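Local structure of octaprenyl Pyrophosphate Synthase (Helicobacter pylori, 3TC1) at residues A8-I17 / D57-M68; K41-E49 / S170-K180. The protein probably condenses isopentenyl diphosphate units onto an allylic diphosphate to build the C40 octaprenyl chain, as trans-prenyltransferases of its family do. All coordinates share one frame; numbering follows the deposited sequence.

Contact 1: A8-I17 / D57-M68; sequences AIQNKIASWI and DKALNLCTIVEM
The methyl of Thr64 lies over one face of Trp16, with CG2 3.6 Å from the centroid of the six-membered ring, a CH-pi contact at the heart of this helix pair. Thr64 OG1 donates to Leu60 O of its own helix at 2.8 Å, which fixes the rotation of the side chain; chi1 of -58° puts OG1 beside the backbone N and CG2 anti to it, turning the methyl to the indole. Ile13 CG1 backs the same methyl, 3.6 Å from Thr64 CG2. Round the ring's rim, Met68 SD makes a Met-aromatic contact at the edge, 3.4 Å from Trp16 CE3, while Ile65 CG1 lies in the ring plane beside CZ3 and CH2. Farther toward the N-terminal end of 8-17, Ile9 drives into the hole formed by Leu60, Cys63, Thr64 and Glu67. Ile9 CD1 presses tightly on Cys63 CB, at 3.4 Å.

The polar edge belongs to Lys12. Its chain crosses Thr64 at about a right angle, touches Leu60 CB with CE, and turns at its last bond (chi4 -64°), bringing Lys12 NZ to Asn61 OD1 in a hydrogen bond of 2.9 Å. Lys12 NZ also forms a salt bridge with Asp57 OD1 at 3.0 Å, on the syn side of the carboxylate. Outside the pair, Lys111 adds a cation-pi contact to Trp16, and Ser40 hydrogen-bonds Glu67.

Ile9, Lys12, Trp16 and Thr64 interlock as knobs into holes, although the axes cross steeply, at -68°. In this all-helical prenyl synthase fold, the interlock fastens the N-terminal helix 3-18 across the long helix 53-80.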
loop_
_atom_site.group_PDB
_atom_site.type_symbol
_atom_site.label_atom_id
_atom_site.label_comp_id
_atom_site.label_asym_id
_atom_site.label_seq_id
_atom_site.Cartn_x
_atom_site.Cartn_y
_atom_site.Cartn_z
ATOM N N ALA B 8 17.648 16.001 9.219
ATOM C CA ALA B 8 16.992 16.714 8.128
ATOM C C ALA B 8 16.006 15.784 7.418
ATOM O O ALA B 8 14.968 16.226 6.943
ATOM C CB ALA B 8 18.035 17.242 7.139
ATOM N N ILE B 9 16.339 14.499 7.345
ATOM C CA ILE B 9 15.460 13.511 6.708
ATOM C C ILE B 9 14.235 13.292 7.596
ATOM O O ILE B 9 13.107 13.170 7.113
ATOM C CB ILE B 9 16.211 12.173 6.497
ATOM C CG1 ILE B 9 17.329 12.376 5.468
ATOM C CG2 ILE B 9 15.243 11.079 6.037
ATOM C CD1 ILE B 9 18.317 11.236 5.397
ATOM N N GLN B 10 14.468 13.247 8.901
ATOM C CA GLN B 10 13.402 13.070 9.881
ATOM C C GLN B 10 12.414 14.234 9.726
ATOM O O GLN B 10 11.191 14.047 9.738
ATOM C CB GLN B 10 14.013 13.072 11.284
ATOM C CG GLN B 10 13.041 12.900 12.432
ATOM C CD GLN B 10 13.730 13.012 13.786
ATOM O OE1 GLN B 10 14.690 12.292 14.069
ATOM N NE2 GLN B 10 13.243 13.918 14.627
ATOM N N ASN B 11 12.949 15.441 9.574
ATOM C CA ASN B 11 12.109 16.617 9.413
ATOM C C ASN B 11 11.390 16.666 8.063
ATOM O O ASN B 11 10.283 17.204 7.968
ATOM C CB ASN B 11 12.932 17.888 9.640
ATOM C CG ASN B 11 13.331 18.063 11.098
ATOM O OD1 ASN B 11 12.560 17.737 12.003
ATOM N ND2 ASN B 11 14.527 18.587 11.332
ATOM N N LYS B 12 12.003 16.109 7.023
ATOM C CA LYS B 12 11.368 16.079 5.705
ATOM C C LYS B 12 10.146 15.166 5.752
ATOM O O LYS B 12 9.101 15.475 5.170
ATOM C CB LYS B 12 12.340 15.572 4.634
ATOM C CG LYS B 12 13.290 16.633 4.101
ATOM C CD LYS B 12 14.144 16.092 2.956
ATOM C CE LYS B 12 14.933 17.207 2.277
ATOM N NZ LYS B 12 14.032 18.199 1.620
ATOM N N ILE B 13 10.286 14.037 6.439
ATOM C CA ILE B 13 9.185 13.093 6.588
ATOM C C ILE B 13 8.017 13.802 7.272
ATOM O O ILE B 13 6.867 13.683 6.845
ATOM C CB ILE B 13 9.600 11.879 7.448
ATOM C CG1 ILE B 13 10.700 11.087 6.742
ATOM C CG2 ILE B 13 8.396 10.984 7.707
ATOM C CD1 ILE B 13 11.283 9.954 7.586
ATOM N N ALA B 14 8.321 14.546 8.333
ATOM C CA ALA B 14 7.298 15.277 9.075
ATOM C C ALA B 14 6.633 16.332 8.193
ATOM O O ALA B 14 5.426 16.550 8.275
ATOM C CB ALA B 14 7.911 15.938 10.307
ATOM N N SER B 15 7.425 16.994 7.359
ATOM C CA SER B 15 6.890 18.010 6.466
ATOM C C SER B 15 5.967 17.385 5.424
ATOM O O SER B 15 4.905 17.930 5.119
ATOM C CB SER B 15 8.028 18.751 5.763
ATOM O OG SER B 15 8.821 19.455 6.701
ATOM N N TRP B 16 6.375 16.244 4.876
ATOM C CA TRP B 16 5.576 15.557 3.868
ATOM C C TRP B 16 4.246 15.073 4.451
ATOM O O TRP B 16 3.223 15.075 3.763
ATOM C CB TRP B 16 6.371 14.385 3.275
ATOM C CG TRP B 16 7.474 14.817 2.329
ATOM C CD1 TRP B 16 7.874 16.099 2.063
ATOM C CD2 TRP B 16 8.297 13.967 1.520
ATOM N NE1 TRP B 16 8.893 16.098 1.136
ATOM C CE2 TRP B 16 9.172 14.804 0.786
ATOM C CE3 TRP B 16 8.379 12.581 1.339
ATOM C CZ2 TRP B 16 10.119 14.298 -0.113
ATOM C CZ3 TRP B 16 9.325 12.077 0.439
ATOM C CH2 TRP B 16 10.179 12.937 -0.272
ATOM N N ILE B 17 4.255 14.657 5.716
ATOM C CA ILE B 17 3.020 14.209 6.358
ATOM C C ILE B 17 2.101 15.416 6.534
ATOM O O ILE B 17 0.898 15.323 6.312
ATOM C CB ILE B 17 3.288 13.559 7.744
ATOM C CG1 ILE B 17 3.949 12.197 7.554
ATOM C CG2 ILE B 17 1.976 13.391 8.520
ATOM C CD1 ILE B 17 3.106 11.208 6.779
ATOM N N ASP B 57 19.964 18.204 -1.574
ATOM C CA ASP B 57 18.556 18.214 -1.205
ATOM C C ASP B 57 17.833 17.063 -1.910
ATOM O O ASP B 57 16.998 16.392 -1.309
ATOM C CB ASP B 57 17.909 19.549 -1.575
ATOM C CG ASP B 57 16.451 19.624 -1.155
ATOM O OD1 ASP B 57 16.165 19.541 0.061
ATOM O OD2 ASP B 57 15.588 19.759 -2.045
ATOM N N LYS B 58 18.152 16.842 -3.185
ATOM C CA LYS B 58 17.543 15.750 -3.943
ATOM C C LYS B 58 17.889 14.424 -3.277
ATOM O O LYS B 58 17.065 13.517 -3.215
ATOM C CB LYS B 58 18.065 15.711 -5.383
ATOM C CG LYS B 58 17.476 16.728 -6.348
ATOM C CD LYS B 58 17.964 16.406 -7.764
ATOM C CE LYS B 58 17.278 17.239 -8.842
ATOM N NZ LYS B 58 17.871 18.591 -9.000
ATOM N N ALA B 59 19.124 14.314 -2.795
ATOM C CA ALA B 59 19.583 13.099 -2.136
ATOM C C ALA B 59 18.824 12.884 -0.827
ATOM O O ALA B 59 18.443 11.762 -0.495
ATOM C CB ALA B 59 21.073 13.182 -1.874
ATOM N N LEU B 60 18.604 13.958 -0.082
ATOM C CA LEU B 60 17.866 13.849 1.164
ATOM C C LEU B 60 16.425 13.448 0.840
ATOM O O LEU B 60 15.801 12.689 1.587
ATOM C CB LEU B 60 17.906 15.177 1.919
ATOM C CG LEU B 60 19.326 15.593 2.327
ATOM C CD1 LEU B 60 19.297 16.952 3.007
ATOM C CD2 LEU B 60 19.926 14.545 3.247
ATOM N N ASN B 61 15.902 13.949 -0.279
ATOM C CA ASN B 61 14.544 13.599 -0.690
ATOM C C ASN B 61 14.475 12.113 -0.998
ATOM O O ASN B 61 13.494 11.448 -0.665
ATOM C CB ASN B 61 14.109 14.385 -1.934
ATOM C CG ASN B 61 13.725 15.810 -1.616
ATOM O OD1 ASN B 61 13.564 16.172 -0.456
ATOM N ND2 ASN B 61 13.562 16.630 -2.654
ATOM N N LEU B 62 15.514 11.596 -1.645
ATOM C CA LEU B 62 15.561 10.181 -1.985
ATOM C C LEU B 62 15.574 9.323 -0.725
ATOM O O LEU B 62 14.909 8.281 -0.662
ATOM C CB LEU B 62 16.801 9.869 -2.831
ATOM C CG LEU B 62 16.901 8.421 -3.331
ATOM C CD1 LEU B 62 15.695 8.098 -4.194
ATOM C CD2 LEU B 62 18.180 8.232 -4.147
ATOM N N CYS B 63 16.349 9.752 0.269
ATOM C CA CYS B 63 16.436 9.029 1.535
ATOM C C CYS B 63 15.078 9.064 2.233
ATOM O O CYS B 63 14.667 8.099 2.870
ATOM C CB CYS B 63 17.492 9.661 2.446
ATOM S SG CYS B 63 19.207 9.420 1.914
ATOM N N THR B 64 14.384 10.187 2.105
ATOM C CA THR B 64 13.078 10.336 2.724
ATOM C C THR B 64 12.101 9.342 2.099
ATOM O O THR B 64 11.339 8.684 2.806
ATOM C CB THR B 64 12.558 11.777 2.557
ATOM O OG1 THR B 64 13.496 12.683 3.149
ATOM C CG2 THR B 64 11.209 11.945 3.246
ATOM N N ILE B 65 12.138 9.233 0.774
ATOM C CA ILE B 65 11.289 8.303 0.036
ATOM C C ILE B 65 11.567 6.873 0.506
ATOM O O ILE B 65 10.642 6.106 0.778
ATOM C CB ILE B 65 11.570 8.399 -1.490
ATOM C CG1 ILE B 65 11.026 9.723 -2.033
ATOM C CG2 ILE B 65 10.957 7.208 -2.226
ATOM C CD1 ILE B 65 11.482 10.029 -3.458
ATOM N N VAL B 66 12.843 6.520 0.606
ATOM C CA VAL B 66 13.214 5.182 1.048
ATOM C C VAL B 66 12.759 4.871 2.480
ATOM O O VAL B 66 12.272 3.774 2.754
ATOM C CB VAL B 66 14.740 4.966 0.927
ATOM C CG1 VAL B 66 15.163 3.703 1.673
ATOM C CG2 VAL B 66 15.124 4.844 -0.553
ATOM N N GLU B 67 12.914 5.824 3.392
ATOM C CA GLU B 67 12.499 5.592 4.776
ATOM C C GLU B 67 10.972 5.486 4.894
ATOM O O GLU B 67 10.456 4.731 5.720
ATOM C CB GLU B 67 13.008 6.714 5.690
ATOM C CG GLU B 67 14.540 6.820 5.811
ATOM C CD GLU B 67 15.210 5.544 6.334
ATOM O OE1 GLU B 67 14.507 4.639 6.830
ATOM O OE2 GLU B 67 16.455 5.452 6.256
ATOM N N MET B 68 10.246 6.239 4.070
ATOM C CA MET B 68 8.788 6.185 4.123
ATOM C C MET B 68 8.278 4.856 3.589
ATOM O O MET B 68 7.290 4.314 4.087
ATOM C CB MET B 68 8.179 7.364 3.362
ATOM C CG MET B 68 8.343 8.658 4.136
ATOM S SD MET B 68 7.540 10.074 3.413
ATOM C CE MET B 68 5.822 9.698 3.730
#

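Contact 2: K41-E49 / S170-K180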
loop_
_atom_site.group_PDB
_atom_site.type_symbol
_atom_site.label_atom_id
_atom_site.label_comp_id
_atom_site.label_asym_id
_atom_site.label_seq_id
_atom_site.Cartn_x
_atom_site.Cartn_y
_atom_site.Cartn_z
ATOM N N LYS B 41 21.569 5.909 6.268
ATOM C CA LYS B 41 22.987 5.925 6.632
ATOM C C LYS B 41 23.819 5.322 5.509
ATOM O O LYS B 41 24.883 5.837 5.157
ATOM C CB LYS B 41 23.228 5.139 7.927
ATOM C CG LYS B 41 22.622 5.759 9.181
ATOM C CD LYS B 41 22.838 4.837 10.374
ATOM C CE LYS B 41 22.331 5.440 11.672
ATOM N NZ LYS B 41 22.616 4.533 12.829
ATOM N N LEU B 42 23.327 4.226 4.949
ATOM C CA LEU B 42 24.011 3.563 3.848
ATOM C C LEU B 42 24.063 4.456 2.614
ATOM O O LEU B 42 25.111 4.587 1.975
ATOM C CB LEU B 42 23.297 2.258 3.502
ATOM C CG LEU B 42 23.489 1.137 4.518
ATOM C CD1 LEU B 42 22.600 -0.045 4.172
ATOM C CD2 LEU B 42 24.955 0.729 4.522
ATOM N N MET B 43 22.929 5.065 2.282
ATOM C CA MET B 43 22.827 5.942 1.122
ATOM C C MET B 43 23.603 7.245 1.291
ATOM O O MET B 43 24.282 7.689 0.367
ATOM C CB MET B 43 21.355 6.261 0.837
ATOM C CG MET B 43 20.516 5.041 0.489
ATOM S SD MET B 43 18.753 5.387 0.613
ATOM C CE MET B 43 18.464 6.124 -0.979
ATOM N N LEU B 44 23.497 7.863 2.465
ATOM C CA LEU B 44 24.194 9.121 2.721
ATOM C C LEU B 44 25.706 8.963 2.583
ATOM O O LEU B 44 26.410 9.930 2.297
ATOM C CB LEU B 44 23.871 9.638 4.126
ATOM C CG LEU B 44 22.457 10.162 4.388
ATOM C CD1 LEU B 44 22.264 10.382 5.876
ATOM C CD2 LEU B 44 22.238 11.451 3.627
ATOM N N ALA B 45 26.190 7.741 2.779
ATOM C CA ALA B 45 27.617 7.441 2.699
ATOM C C ALA B 45 28.212 7.634 1.312
ATOM O O ALA B 45 29.437 7.657 1.159
ATOM C CB ALA B 45 27.876 6.012 3.175
ATOM N N LEU B 46 27.355 7.762 0.302
ATOM C CA LEU B 46 27.828 7.952 -1.064
ATOM C C LEU B 46 28.068 9.420 -1.397
ATOM O O LEU B 46 28.700 9.735 -2.405
ATOM C CB LEU B 46 26.837 7.351 -2.069
ATOM C CG LEU B 46 26.927 5.831 -2.255
ATOM C CD1 LEU B 46 26.594 5.127 -0.946
ATOM C CD2 LEU B 46 25.976 5.388 -3.356
ATOM N N LEU B 47 27.562 10.314 -0.554
ATOM C CA LEU B 47 27.729 11.745 -0.773
ATOM C C LEU B 47 29.193 12.169 -0.692
ATOM O O LEU B 47 29.975 11.589 0.063
ATOM C CB LEU B 47 26.911 12.535 0.250
ATOM C CG LEU B 47 25.390 12.508 0.083
ATOM C CD1 LEU B 47 24.723 13.114 1.314
ATOM C CD2 LEU B 47 25.003 13.274 -1.175
ATOM N N ASN B 48 29.554 13.173 -1.489
ATOM C CA ASN B 48 30.915 13.712 -1.510
ATOM C C ASN B 48 30.965 14.965 -0.654
ATOM O O ASN B 48 29.935 15.587 -0.383
ATOM C CB ASN B 48 31.345 14.106 -2.928
ATOM C CG ASN B 48 31.678 12.919 -3.796
ATOM O OD1 ASN B 48 32.354 11.989 -3.363
ATOM N ND2 ASN B 48 31.222 12.952 -5.044
ATOM N N GLU B 49 32.170 15.346 -0.246
ATOM C CA GLU B 49 32.356 16.549 0.553
ATOM C C GLU B 49 31.790 17.743 -0.208
ATOM O O GLU B 49 31.105 18.591 0.362
ATOM C CB GLU B 49 33.850 16.791 0.822
ATOM C CG GLU B 49 34.147 18.111 1.536
ATOM C CD GLU B 49 35.632 18.346 1.768
ATOM O OE1 GLU B 49 36.289 18.972 0.907
ATOM O OE2 GLU B 49 36.142 17.894 2.814
ATOM N N SER B 170 17.967 0.746 -3.082
ATOM C CA SER B 170 18.154 2.052 -2.464
ATOM C C SER B 170 19.549 2.606 -2.752
ATOM O O SER B 170 19.706 3.794 -3.039
ATOM C CB SER B 170 17.939 1.964 -0.951
ATOM O OG SER B 170 16.607 1.591 -0.655
ATOM N N LEU B 171 20.558 1.746 -2.674
ATOM C CA LEU B 171 21.930 2.171 -2.935
ATOM C C LEU B 171 22.167 2.435 -4.418
ATOM O O LEU B 171 22.895 3.359 -4.782
ATOM C CB LEU B 171 22.913 1.120 -2.419
ATOM C CG LEU B 171 23.283 1.308 -0.944
ATOM C CD1 LEU B 171 23.870 0.035 -0.374
ATOM C CD2 LEU B 171 24.269 2.461 -0.823
ATOM N N LYS B 172 21.557 1.614 -5.264
ATOM C CA LYS B 172 21.690 1.762 -6.706
ATOM C C LYS B 172 21.072 3.098 -7.108
ATOM O O LYS B 172 21.613 3.817 -7.949
ATOM C CB LYS B 172 20.974 0.608 -7.413
ATOM C CG LYS B 172 21.109 0.599 -8.927
ATOM C CD LYS B 172 20.292 -0.538 -9.541
ATOM C CE LYS B 172 20.353 -0.522 -11.062
ATOM N NZ LYS B 172 19.563 -1.636 -11.662
ATOM N N SER B 173 19.945 3.433 -6.488
ATOM C CA SER B 173 19.261 4.684 -6.782
ATOM C C SER B 173 20.079 5.908 -6.371
ATOM O O SER B 173 20.083 6.912 -7.079
ATOM C CB SER B 173 17.898 4.720 -6.090
ATOM O OG SER B 173 17.041 3.727 -6.629
ATOM N N MET B 174 20.769 5.834 -5.236
ATOM C CA MET B 174 21.574 6.972 -4.798
ATOM C C MET B 174 22.783 7.126 -5.718
ATOM O O MET B 174 23.190 8.246 -6.055
ATOM C CB MET B 174 22.033 6.792 -3.350
ATOM C CG MET B 174 22.815 7.988 -2.800
ATOM S SD MET B 174 21.879 9.539 -2.775
ATOM C CE MET B 174 21.023 9.375 -1.250
ATOM N N ALA B 175 23.351 5.998 -6.128
ATOM C CA ALA B 175 24.500 6.013 -7.020
ATOM C C ALA B 175 24.100 6.680 -8.338
ATOM O O ALA B 175 24.853 7.487 -8.890
ATOM C CB ALA B 175 24.989 4.586 -7.271
ATOM N N ILE B 176 22.915 6.332 -8.835
ATOM C CA ILE B 176 22.395 6.903 -10.074
ATOM C C ILE B 176 22.260 8.419 -9.911
ATOM O O ILE B 176 22.738 9.186 -10.745
ATOM C CB ILE B 176 21.001 6.314 -10.422
ATOM C CG1 ILE B 176 21.136 4.833 -10.795
ATOM C CG2 ILE B 176 20.364 7.102 -11.563
ATOM C CD1 ILE B 176 19.800 4.114 -10.989
ATOM N N LEU B 177 21.604 8.833 -8.829
ATOM C CA LEU B 177 21.392 10.244 -8.534
ATOM C C LEU B 177 22.710 11.014 -8.455
ATOM O O LEU B 177 22.817 12.125 -8.972
ATOM C CB LEU B 177 20.641 10.399 -7.205
ATOM C CG LEU B 177 20.311 11.832 -6.777
ATOM C CD1 LEU B 177 19.273 12.411 -7.731
ATOM C CD2 LEU B 177 19.787 11.845 -5.347
ATOM N N LEU B 178 23.707 10.416 -7.808
ATOM C CA LEU B 178 25.011 11.050 -7.642
ATOM C C LEU B 178 25.993 10.735 -8.759
ATOM O O LEU B 178 27.189 11.017 -8.650
ATOM C CB LEU B 178 25.613 10.638 -6.298
ATOM C CG LEU B 178 24.711 10.946 -5.099
ATOM C CD1 LEU B 178 25.418 10.564 -3.821
ATOM C CD2 LEU B 178 24.343 12.428 -5.087
ATOM N N ASN B 179 25.483 10.145 -9.831
ATOM C CA ASN B 179 26.309 9.788 -10.975
ATOM C C ASN B 179 27.537 8.929 -10.624
ATOM O O ASN B 179 28.647 9.219 -11.039
ATOM C CB ASN B 179 26.741 11.057 -11.722
ATOM C CG ASN B 179 27.281 10.761 -13.109
ATOM O OD1 ASN B 179 26.657 10.040 -13.886
ATOM N ND2 ASN B 179 28.440 11.327 -13.432
ATOM N N LYS B 180 27.363 7.947 -9.794
ATOM C CA LYS B 180 28.330 6.969 -9.426
ATOM C C LYS B 180 28.068 5.610 -10.028
ATOM O O LYS B 180 27.115 5.440 -10.506
ATOM C CB LYS B 180 28.491 6.892 -7.914
ATOM C CG LYS B 180 28.983 8.093 -7.311
ATOM C CD LYS B 180 28.876 8.063 -5.930
ATOM C CE LYS B 180 29.984 7.526 -5.341
ATOM N NZ LYS B 180 30.877 8.552 -4.877
#
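Met43 and Leu171 bring the two backbones nearest, CA to CA 5.6 Å. From there both chains advance in the same sense but spread apart, until the CA atoms of Leu47 and Leu178 stand 7.4 Å from each other. Each segment is a place where a helix gives way. On one side a type I turn runs from Leu44 to Leu47 in the segment that follows on helix 38-44. On the other, a Schellman motif finishes helix 152-177: Asn179 takes up positive phi as the C-prime residue, and Lys180 N returns to Ala175 O at 2.7 Å. This is a junction of helix ends in the all-alpha prenyl synthase fold, and no hydrogen bond crosses it.

Leu46 carries the centre, reaching over the end of helix 152-177 with its two methyls parted. Leu46 CD1 meets Leu171 CD2 at 3.5 Å, the two side chains crossing at about a right angle, while CD2 settles over the backbone N and CB of Ala175. Alongside, Met174 CG, anti to the backbone N (chi1 -177°), lies 3.5 Å from Met43 O. Bends at chi2 and chi3 then bring Met174 CE to 3.8 Å from Met43 CB. Toward the loops, Leu178 CD1 touches Leu46 CB and also Leu47 CD2, the latter at 3.8 Å. Lys180 runs past Leu46 O with CD and CE, and its NZ stands near that oxygen without a hydrogen bond being assigned.

Helix 53-80 packs against the first segment through Leu62, which meets Met43. Ser170 OG bonds to Phe166 O within its own helix. Met43 itself bends at chi3 to set its terminal methyl against the opposite backbone, Met43 CE 3.3 Å from Ser170 O.

Helix 53-80 is shared ground: contact 1 uses the side that receives helix 3-18, while other residues of the same segment pack against both halves of contact 2. Val66 touches Met43 through CG2 and Ser170 through CG1, and Ala59 lies against Met174 and Leu177, so the two contacts, with centres about 15 Å apart, form one continuous block. Their chemistry differs. Contact 1 is partly buried, a steep crossing of two helices with an aromatic ring inside and a lysine bridging to acid and amide at its rim. Contact 2 is more buried and joins helix ends with leucine and methionine, using van der Waals contact without a cross-segment hydrogen bond.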